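Local coordinates for protein CDA peptide synthetase I (Streptomyces coelicolor, PDB 5DU9) that is a condensation domain of a large multidomain peptide synthetase, at residues Glu410-Pro413 against Gln414-Gly417; Gly247-Pro250 against Glu251-Glu254. The protein carries 1 engineered substitution. All blocks are in the same frame, centred on the assembly; numbering follows the deposited sequence.

Contact 1: residues Glu410-Pro413 against Gln414-Gly417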
# COMPACT_ATOMS: atom_id res chain seq x y z
N GLU A 410 5.72 -1.71 -9.73
CA GLU A 410 6.75 -0.96 -9.02
C GLU A 410 8.00 -1.81 -8.95
O GLU A 410 8.07 -2.76 -8.17
CB GLU A 410 6.27 -0.59 -7.62
CG GLU A 410 4.90 0.08 -7.59
CD GLU A 410 4.49 0.51 -6.19
OE1 GLU A 410 4.89 -0.16 -5.21
OE2 GLU A 410 3.75 1.51 -6.06
N GLY A 411 8.99 -1.47 -9.78
CA GLY A 411 10.19 -2.27 -9.91
C GLY A 411 11.41 -1.65 -9.27
O GLY A 411 11.64 -0.44 -9.38
N ASN A 412 12.21 -2.48 -8.61
CA ASN A 412 13.53 -2.08 -8.15
C ASN A 412 14.35 -1.61 -9.36
O ASN A 412 14.48 -2.35 -10.33
CB ASN A 412 14.22 -3.24 -7.44
CG ASN A 412 15.61 -2.88 -6.93
OD1 ASN A 412 16.51 -2.58 -7.71
ND2 ASN A 412 15.79 -2.92 -5.62
N PRO A 413 14.89 -0.38 -9.30
CA PRO A 413 15.53 0.18 -10.50
C PRO A 413 16.83 -0.51 -10.91
O PRO A 413 17.29 -0.29 -12.03
CB PRO A 413 15.79 1.64 -10.10
CG PRO A 413 15.84 1.63 -8.62
CD PRO A 413 14.86 0.58 -8.19
N GLN A 414 17.41 -1.31 -10.02
CA GLN A 414 18.61 -2.08 -10.37
C GLN A 414 18.23 -3.39 -11.07
O GLN A 414 19.11 -4.10 -11.57
CB GLN A 414 19.45 -2.36 -9.12
CG GLN A 414 20.03 -1.12 -8.47
CD GLN A 414 20.83 -1.43 -7.22
OE1 GLN A 414 20.84 -2.57 -6.75
NE2 GLN A 414 21.51 -0.43 -6.69
N VAL A 415 16.94 -3.69 -11.09
CA VAL A 415 16.43 -4.93 -11.68
C VAL A 415 15.62 -4.65 -12.94
O VAL A 415 15.75 -5.35 -13.95
CB VAL A 415 15.54 -5.71 -10.68
CG1 VAL A 415 15.10 -7.04 -11.28
CG2 VAL A 415 16.28 -5.93 -9.37
N TYR A 416 14.78 -3.62 -12.88
CA TYR A 416 13.88 -3.28 -13.98
C TYR A 416 14.09 -1.86 -14.48
O TYR A 416 14.25 -0.92 -13.70
CB TYR A 416 12.42 -3.41 -13.54
CG TYR A 416 12.02 -4.77 -13.00
CD1 TYR A 416 11.55 -5.76 -13.84
CD2 TYR A 416 12.08 -5.03 -11.64
CE1 TYR A 416 11.17 -7.00 -13.34
CE2 TYR A 416 11.71 -6.26 -11.14
CZ TYR A 416 11.25 -7.24 -11.99
OH TYR A 416 10.88 -8.47 -11.48
N GLY A 417 14.08 -1.70 -15.80
CA GLY A 417 13.96 -0.39 -16.42
C GLY A 417 12.49 -0.08 -16.61
O GLY A 417 11.65 -0.98 -16.53
O HOH W 1 18.58 -3.74 -4.95
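The Tyr416 ring meets Asn412 at its rim: carbonyl O of Asn412 sits near the ring plane, 3.8 Å from Tyr416 CD2, while Gly411 CA comes in obliquely to the same ring carbon. One face carries the CG1 methyl of the preceding Val415, 3.5 Å above the plane and displaced toward the rim. The other flat groups are the amides of Asn412 and Gln414, turned 62° against each other and joined by a water that accepts from Asn412 ND2 and donates to Gln414 OE1.

Residues 412-416 form an Asx motif closing the end of strand 404-411. Asn412 OD1 takes the N-H of Gln414 (OD1 to N 2.8 Å), which makes the Asx turn, and Asn412 O accepts from both Val415 N and Tyr416 N, each 2.9 Å away. The Val415 bond closes a type I beta turn with its donor well above the carbonyl plane; the Tyr416 donor lies almost in line with the C=O. With CG anti to the backbone N (chi1 180°), the Asn412 amide swings forward over the turn, where OD1 also touches Gln414 CB at 3.3 Å.

On the strand, Glu410 OE1 is hydrogen-bonded to Ser387 OG, part of the (2S)-2-amino-N-butyl-propanamide pocket; the Asn412 side chain lies about 12 Å from that ligand. Outside the turn, Tyr416 OH is hydrogen-bonded to Asp392 OD1, and Asn412 ND2 to Thr390 O. That last bond, with OD1 receiving an N-H and ND2 also holding the water, fixes which way round the buried amide sits and gives both of its polar atoms partners.

Contact 2: residues Gly247-Pro250 against Glu251-Glu254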
# COMPACT_ATOMS: atom_id res chain seq x y z
N GLY A 247 -3.80 1.88 -16.97
CA GLY A 247 -5.23 1.99 -16.73
C GLY A 247 -6.01 0.98 -17.56
O GLY A 247 -5.81 0.88 -18.78
N LEU A 248 -6.88 0.23 -16.89
CA LEU A 248 -7.72 -0.78 -17.52
C LEU A 248 -9.19 -0.40 -17.35
O LEU A 248 -9.68 -0.36 -16.22
CB LEU A 248 -7.47 -2.16 -16.93
CG LEU A 248 -6.04 -2.69 -16.98
CD1 LEU A 248 -5.97 -4.04 -16.28
CD2 LEU A 248 -5.55 -2.80 -18.41
N PRO A 249 -9.89 -0.11 -18.45
CA PRO A 249 -11.30 0.23 -18.29
C PRO A 249 -12.16 -0.99 -17.98
O PRO A 249 -11.68 -2.11 -18.12
CB PRO A 249 -11.67 0.83 -19.65
CG PRO A 249 -10.76 0.14 -20.60
CD PRO A 249 -9.47 -0.06 -19.86
N PRO A 250 -13.41 -0.78 -17.55
CA PRO A 250 -14.31 -1.89 -17.22
C PRO A 250 -14.45 -2.94 -18.33
O PRO A 250 -14.62 -4.12 -18.03
CB PRO A 250 -15.65 -1.19 -16.97
CG PRO A 250 -15.26 0.16 -16.48
CD PRO A 250 -14.01 0.53 -17.24
N GLU A 251 -14.37 -2.52 -19.59
CA GLU A 251 -14.46 -3.46 -20.71
C GLU A 251 -13.38 -4.54 -20.61
O GLU A 251 -13.58 -5.67 -21.07
CB GLU A 251 -14.34 -2.72 -22.04
CG GLU A 251 -14.45 -3.61 -23.28
CD GLU A 251 -15.82 -4.25 -23.43
OE1 GLU A 251 -16.79 -3.76 -22.82
OE2 GLU A 251 -15.92 -5.27 -24.15
N ARG A 252 -12.24 -4.20 -20.00
CA ARG A 252 -11.14 -5.14 -19.84
C ARG A 252 -11.18 -5.87 -18.49
O ARG A 252 -10.73 -7.01 -18.40
CB ARG A 252 -9.79 -4.43 -19.99
CG ARG A 252 -9.50 -3.92 -21.41
CD ARG A 252 -8.02 -3.56 -21.59
NE ARG A 252 -7.16 -4.74 -21.62
CZ ARG A 252 -5.83 -4.69 -21.67
NH1 ARG A 252 -5.20 -3.53 -21.69
NH2 ARG A 252 -5.13 -5.82 -21.69
N THR A 253 -11.73 -5.23 -17.46
CA THR A 253 -11.61 -5.74 -16.09
C THR A 253 -12.85 -6.50 -15.59
O THR A 253 -12.76 -7.27 -14.63
CB THR A 253 -11.32 -4.60 -15.08
OG1 THR A 253 -12.42 -3.68 -15.04
CG2 THR A 253 -10.06 -3.85 -15.48
N GLU A 254 -13.99 -6.30 -16.23
CA GLU A 254 -15.22 -6.98 -15.81
C GLU A 254 -15.06 -8.50 -15.78
O GLU A 254 -15.69 -9.17 -14.96
CB GLU A 254 -16.38 -6.60 -16.74
CG GLU A 254 -17.01 -5.26 -16.41
CD GLU A 254 -17.95 -4.76 -17.50
OE1 GLU A 254 -18.11 -5.45 -18.53
OE2 GLU A 254 -18.52 -3.66 -17.33
O HOH W 2 -5.84 -0.82 -21.24
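Leu248 and Thr253 press together closely: Leu248 CB stands 3.4 Å from Thr253 CG2, tighter than usual for two carbons. The CD2 methyl of the leucine lies over one face of the Arg252 guanidinium, CD2 to NH1 being 3.4 Å. A bend at chi3 (71°) turns the arginine back over the leucine, and on the way its CG and CD pass Pro249 CD at the looser spacing of 4.2 Å. Farther along the chain, extended Glu254 lies beside Pro250, its CG 3.1 Å from Pro250 O and its carboxylate near Pro250 CB; it also touches a crystal neighbour, so its pose may owe something to the lattice.

The backbone bonds belong to the first turn of a helix. Pro249 is the N-cap of helix 250-263, reached directly from strand 242-248, an outermost strand of its four-stranded mixed sheet, and Pro250 opens the helix at a position where a missing N-H breaks no bond of the helical series. Pro249 O accepts from Arg252 N at 2.9 Å, with the donor above the carbonyl plane, and from Thr253 N at 3.2 Å, in that plane. Pro250 O then takes Glu254 N (2.9 Å), the regular helical bond, plus a weak one from Thr253 N. Beside this junction runs helix 418-437, where Val429 touches both Leu248 and Arg252.

Water 2 lies in the guanidinium plane at its edge, accepting from Arg252 NH1 at 2.8 Å and donating to Gly247 O. Arg252 NH2 makes a long, weak ion pair with Glu426. Thr253 OG1, between the backbone N and the carbonyl carbon (chi1 64°), donates to Pro401 O, leaving CG2 to meet Leu248.

Both contacts start from the same four-stranded mixed sheet of the condensation domain, at the ends of strands 242-248 and 404-411, which run antiparallel as neighbours. Contact 2 comes first along the chain and is complete long before contact 1 begins; their centres are 26 Å apart and their nearest atoms about 12 Å, with no touch. Each is a strand-to-helix junction: contact 2 leads from strand 242-248 into helix 250-263, contact 1 from strand 404-411 toward helix 418-437. Because the strands are antiparallel, the junctions fall at opposite ends of the pair. Helix 418-437 meets both, through Leu421 and Leu424 at contact 1 and Val429 at contact 2.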